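Local coordinates for 3-Hydroxyacyl-CoA dehydrogenase (Ralstonia eutropha H16, PDB 4PZC) that catalyses the NAD-dependent oxidation of (S)-3-hydroxybutyryl-CoA, a reaction of the 3-hydroxyacyl-CoA dehydrogenase family, through an N-terminal Rossmann-fold domain and a helical C-terminal domain, at the interface of chains A and B. Numbering follows the deposited sequence. Chains: chain A/B, 3-Hydroxyacyl-CoA dehydrogenase.

Contact 1: the interface of chains A and B. Residues chain A 189, 192-193, 225; chain B 196, 218, 222, 224.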
# COMPACT_ATOMS: atom_id res chain seq x y z
N VAL A 189 -9.37 -1.98 -6.80
CA VAL A 189 -8.80 -1.90 -5.46
C VAL A 189 -8.22 -3.20 -5.00
O VAL A 189 -7.04 -3.26 -4.69
CB VAL A 189 -9.76 -1.33 -4.42
CG1 VAL A 189 -9.39 -1.81 -3.02
CG2 VAL A 189 -9.67 0.18 -4.47
N ILE A 192 -5.06 -4.78 -6.93
CA ILE A 192 -3.69 -4.49 -6.59
C ILE A 192 -3.38 -4.57 -5.09
O ILE A 192 -2.32 -5.09 -4.70
CB ILE A 192 -3.15 -3.26 -7.34
CG1 ILE A 192 -3.81 -1.97 -6.93
CG2 ILE A 192 -3.38 -3.52 -8.83
CD1 ILE A 192 -4.26 -1.10 -8.11
N LEU A 193 -4.30 -4.15 -4.24
CA LEU A 193 -4.09 -4.31 -2.81
C LEU A 193 -3.84 -5.77 -2.47
O LEU A 193 -2.79 -6.13 -1.93
CB LEU A 193 -5.27 -3.77 -2.04
CG LEU A 193 -5.23 -3.96 -0.51
CD1 LEU A 193 -4.08 -3.19 0.12
CD2 LEU A 193 -6.55 -3.57 0.16
N PRO A 225 -1.21 3.55 6.63
CA PRO A 225 -1.81 3.69 7.95
C PRO A 225 -1.72 2.44 8.78
O PRO A 225 -1.70 2.52 10.00
CB PRO A 225 -3.28 3.95 7.63
CG PRO A 225 -3.51 3.32 6.30
CD PRO A 225 -2.22 3.53 5.57
N MET B 196 3.40 -4.35 -6.07
CA MET B 196 2.09 -3.71 -6.00
C MET B 196 2.02 -2.60 -7.04
O MET B 196 1.05 -2.53 -7.78
CB MET B 196 1.83 -3.11 -4.64
CG MET B 196 0.42 -2.61 -4.48
SD MET B 196 0.33 -1.41 -3.15
CE MET B 196 0.72 0.07 -4.07
N MET B 218 -7.03 3.77 -4.63
CA MET B 218 -6.12 3.23 -3.64
C MET B 218 -5.90 4.19 -2.49
O MET B 218 -5.68 3.74 -1.34
CB MET B 218 -4.79 2.84 -4.30
CG MET B 218 -4.92 1.80 -5.41
SD MET B 218 -5.06 0.08 -4.90
CE MET B 218 -5.75 0.12 -3.27
N CYS B 222 -7.88 2.38 0.49
CA CYS B 222 -6.95 1.77 1.43
C CYS B 222 -6.17 2.81 2.19
O CYS B 222 -5.22 2.47 2.92
CB CYS B 222 -5.95 0.85 0.71
SG CYS B 222 -6.64 -0.10 -0.66
N HIS B 224 -3.99 5.07 1.51
CA HIS B 224 -2.57 5.26 1.26
C HIS B 224 -2.37 6.75 0.96
O HIS B 224 -3.15 7.33 0.20
CB HIS B 224 -2.10 4.49 0.03
CG HIS B 224 -2.18 3.00 0.16
ND1 HIS B 224 -1.75 2.15 -0.84
CD2 HIS B 224 -2.63 2.21 1.16
CE1 HIS B 224 -1.93 0.90 -0.47
NE2 HIS B 224 -2.45 0.91 0.74
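Side-chain torsions on both subunits set up this apolar, helix-against-helix patch of the two-fold interface between the C-terminal domains. In A:Leu193, CG lies anti to the backbone N (chi1 176°), so the isobutyl group leaves helix 189-205 directed at the end of helix 211-222 of chain B. A:Ile192 turns CG1 into the cramped position flanked by both backbone N and carbonyl carbon (chi1 68°), which sends CG1 and CD1 toward the partner. On the other side B:Met218 bends at chi2 (-81°) and again at chi3, folding its thioether over the first turn of the opposing helix.

The patch illustrates how sulfur-bearing side chains can fill a seam between helices where no nitrogen or oxygen of one chain bonds to the other. B:Met218 crosses A:Ile192 and A:Val189 obliquely. Its SD lies 3.5 Å from CD1 of A:Ile192. The methyl CE reaches back toward the start of the chain A helix and comes 3.9 Å from the carbonyl O of A:Val189. CG2 of A:Val189 lies 4.1 Å from the same CE of B:Met218.

One turn on, B:Cys222 holds SG beside its own backbone N and points the sulfur at A:Leu193. The nearest approach is to the CD2 branch, 3.6 Å from SG, while the CD1 branch sits farther off. A:Val189 shares the same sulfur, its CG1 lying 4.0 Å from B:Cys222 SG, so the thiol occupies the groove between the valine and the leucine.

The margins are looser. B:Met196, on the partner's own helix 189-205, faces the far side of A:Ile192, its CG lying 3.7 Å from the isoleucine carbonyl O. The B:His224 imidazole stands beyond the leucine as a more distant neighbour. At the opposite end the ring of A:Pro225 meets backbone rather than side chain, with CG 3.9 Å from the carbonyl O of B:Cys222.

Contact 2: the interface of chains A and B. Residues chain A 199-200, 202, 257; chain B 191-192, 255-256.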
# COMPACT_ATOMS: atom_id res chain seq x y z
N GLU A 199 1.90 -11.00 -0.88
CA GLU A 199 3.36 -10.98 -0.92
C GLU A 199 3.90 -10.94 0.49
O GLU A 199 4.89 -11.57 0.77
CB GLU A 199 3.93 -9.82 -1.72
CG GLU A 199 5.34 -10.11 -2.24
CD GLU A 199 5.39 -11.24 -3.27
OE1 GLU A 199 4.33 -11.56 -3.83
OE2 GLU A 199 6.48 -11.79 -3.52
N ALA A 200 3.24 -10.18 1.36
CA ALA A 200 3.62 -10.13 2.76
C ALA A 200 3.63 -11.52 3.34
O ALA A 200 4.60 -11.91 3.98
CB ALA A 200 2.70 -9.24 3.57
N CYS A 202 4.04 -14.26 1.88
CA CYS A 202 5.20 -14.96 1.32
C CYS A 202 6.49 -14.63 2.06
O CYS A 202 7.25 -15.52 2.43
CB CYS A 202 5.36 -14.65 -0.16
SG CYS A 202 3.90 -15.08 -1.13
N ARG A 257 -0.88 -17.18 -7.30
CA ARG A 257 -0.78 -18.23 -6.26
C ARG A 257 -1.05 -17.70 -4.87
O ARG A 257 -0.35 -16.79 -4.43
CB ARG A 257 0.66 -18.71 -6.16
CG ARG A 257 1.08 -19.91 -6.96
CD ARG A 257 2.60 -20.08 -6.81
NE ARG A 257 3.32 -19.06 -7.55
CZ ARG A 257 4.63 -18.83 -7.48
NH1 ARG A 257 5.40 -19.51 -6.65
NH2 ARG A 257 5.16 -17.88 -8.25
N ARG B 191 10.28 -5.36 -1.77
CA ARG B 191 9.74 -6.68 -2.14
C ARG B 191 8.24 -6.73 -2.16
O ARG B 191 7.66 -7.33 -3.08
CB ARG B 191 10.22 -7.79 -1.21
CG ARG B 191 10.24 -9.16 -1.88
CD ARG B 191 8.94 -9.87 -1.67
NE ARG B 191 8.84 -11.23 -2.18
CZ ARG B 191 9.40 -12.30 -1.61
NH1 ARG B 191 10.23 -12.20 -0.56
NH2 ARG B 191 9.14 -13.48 -2.13
N ILE B 192 7.58 -6.13 -1.19
CA ILE B 192 6.14 -6.13 -1.33
C ILE B 192 5.56 -4.85 -1.94
O ILE B 192 4.64 -4.93 -2.76
CB ILE B 192 5.45 -6.69 -0.08
CG1 ILE B 192 5.60 -5.80 1.14
CG2 ILE B 192 6.06 -8.06 0.20
CD1 ILE B 192 6.03 -6.56 2.40
N LYS B 255 6.25 -14.61 -11.99
CA LYS B 255 5.34 -13.96 -11.07
C LYS B 255 5.66 -12.48 -11.01
O LYS B 255 4.78 -11.65 -10.87
CB LYS B 255 5.43 -14.58 -9.66
CG LYS B 255 4.81 -13.72 -8.57
CD LYS B 255 4.53 -14.50 -7.29
CE LYS B 255 4.08 -13.53 -6.21
NZ LYS B 255 3.99 -14.06 -4.83
N TYR B 256 6.94 -12.17 -11.10
CA TYR B 256 7.44 -10.79 -11.00
C TYR B 256 7.76 -10.11 -12.33
O TYR B 256 8.42 -9.09 -12.32
CB TYR B 256 8.69 -10.79 -10.09
CG TYR B 256 8.44 -11.47 -8.77
CD1 TYR B 256 8.65 -12.84 -8.61
CD2 TYR B 256 7.95 -10.74 -7.68
CE1 TYR B 256 8.40 -13.46 -7.39
CE2 TYR B 256 7.68 -11.34 -6.47
CZ TYR B 256 7.91 -12.69 -6.32
OH TYR B 256 7.62 -13.23 -5.10
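A carboxylate gripped by several donors joins the C-terminal domains of two 3-hydroxyacyl-CoA dehydrogenase subunits here, and the side chain of A:Glu199 carries it. From helix 189-205 of chain A, CG leaves anti to the backbone N (chi1 -156°), and the chain then bends at chi2 to bring the carboxylate over to chain B.

The stem of the glutamate is apolar in its company. CB rests on the CG2 methyl of B:Ile192 at 3.4 Å, the two side chains crossing obliquely. CG touches the same methyl and also meets CD of B:Arg191 at 3.6 Å, so the aliphatic part of the arginine flanks the stem before its guanidinium turns to the acid.

At the tip the two oxygens divide the work. OE1 accepts a hydrogen bond from the ammonium NZ of B:Lys255 at 2.7 Å, a salt bridge as well, through its syn lone pair; the lysine, extended beyond CG, arrives tip to tip. OE2 accepts twice. Its anti lone pair receives NE of B:Arg191 at 2.8 Å in a bent hydrogen bond (138° at the hydrogen) that is also a salt bridge, the oxygen lying somewhat out of the guanidinium plane. Its syn lone pair takes the phenol OH of B:Tyr256, modelled at 2.4 Å, a length that should not be over-read at this resolution. The tyrosine ring presents its edge to OE2, with ring and carboxylate nearly perpendicular (86°). A weak hydrogen bond from NH2 of B:Arg191 to that phenol OH links the arginine and the tyrosine. Two cationic groups so close would be expected to favour the ionised carboxylate.

CG of B:Lys255 lies over one face of the neighbouring tyrosine ring, toward the rim. The side chain of A:Arg257 crosses the lysine obliquely, its NH2 3.6 Å from CD of B:Lys255, while SG of A:Cys202 stands 3.8 Å from NZ.

The centres of the C-alpha atoms of contact 1 and contact 2 lie about 15 Å apart along one two-fold interface, and helix 189-205 of both subunits takes part in each. The shared position is A:Ile192 in contact 1 and B:Ile192 in contact 2: the first offers its CD1 end, the second CG2, so by symmetry each isoleucine serves both patches with different branches. An apolar patch and a charged one along the same helix would together give the dimer both burial and specific pairing. They join the C-terminal domains, consistent with the dimer usual in this family, while the Rossmann domains lie at the outer ends.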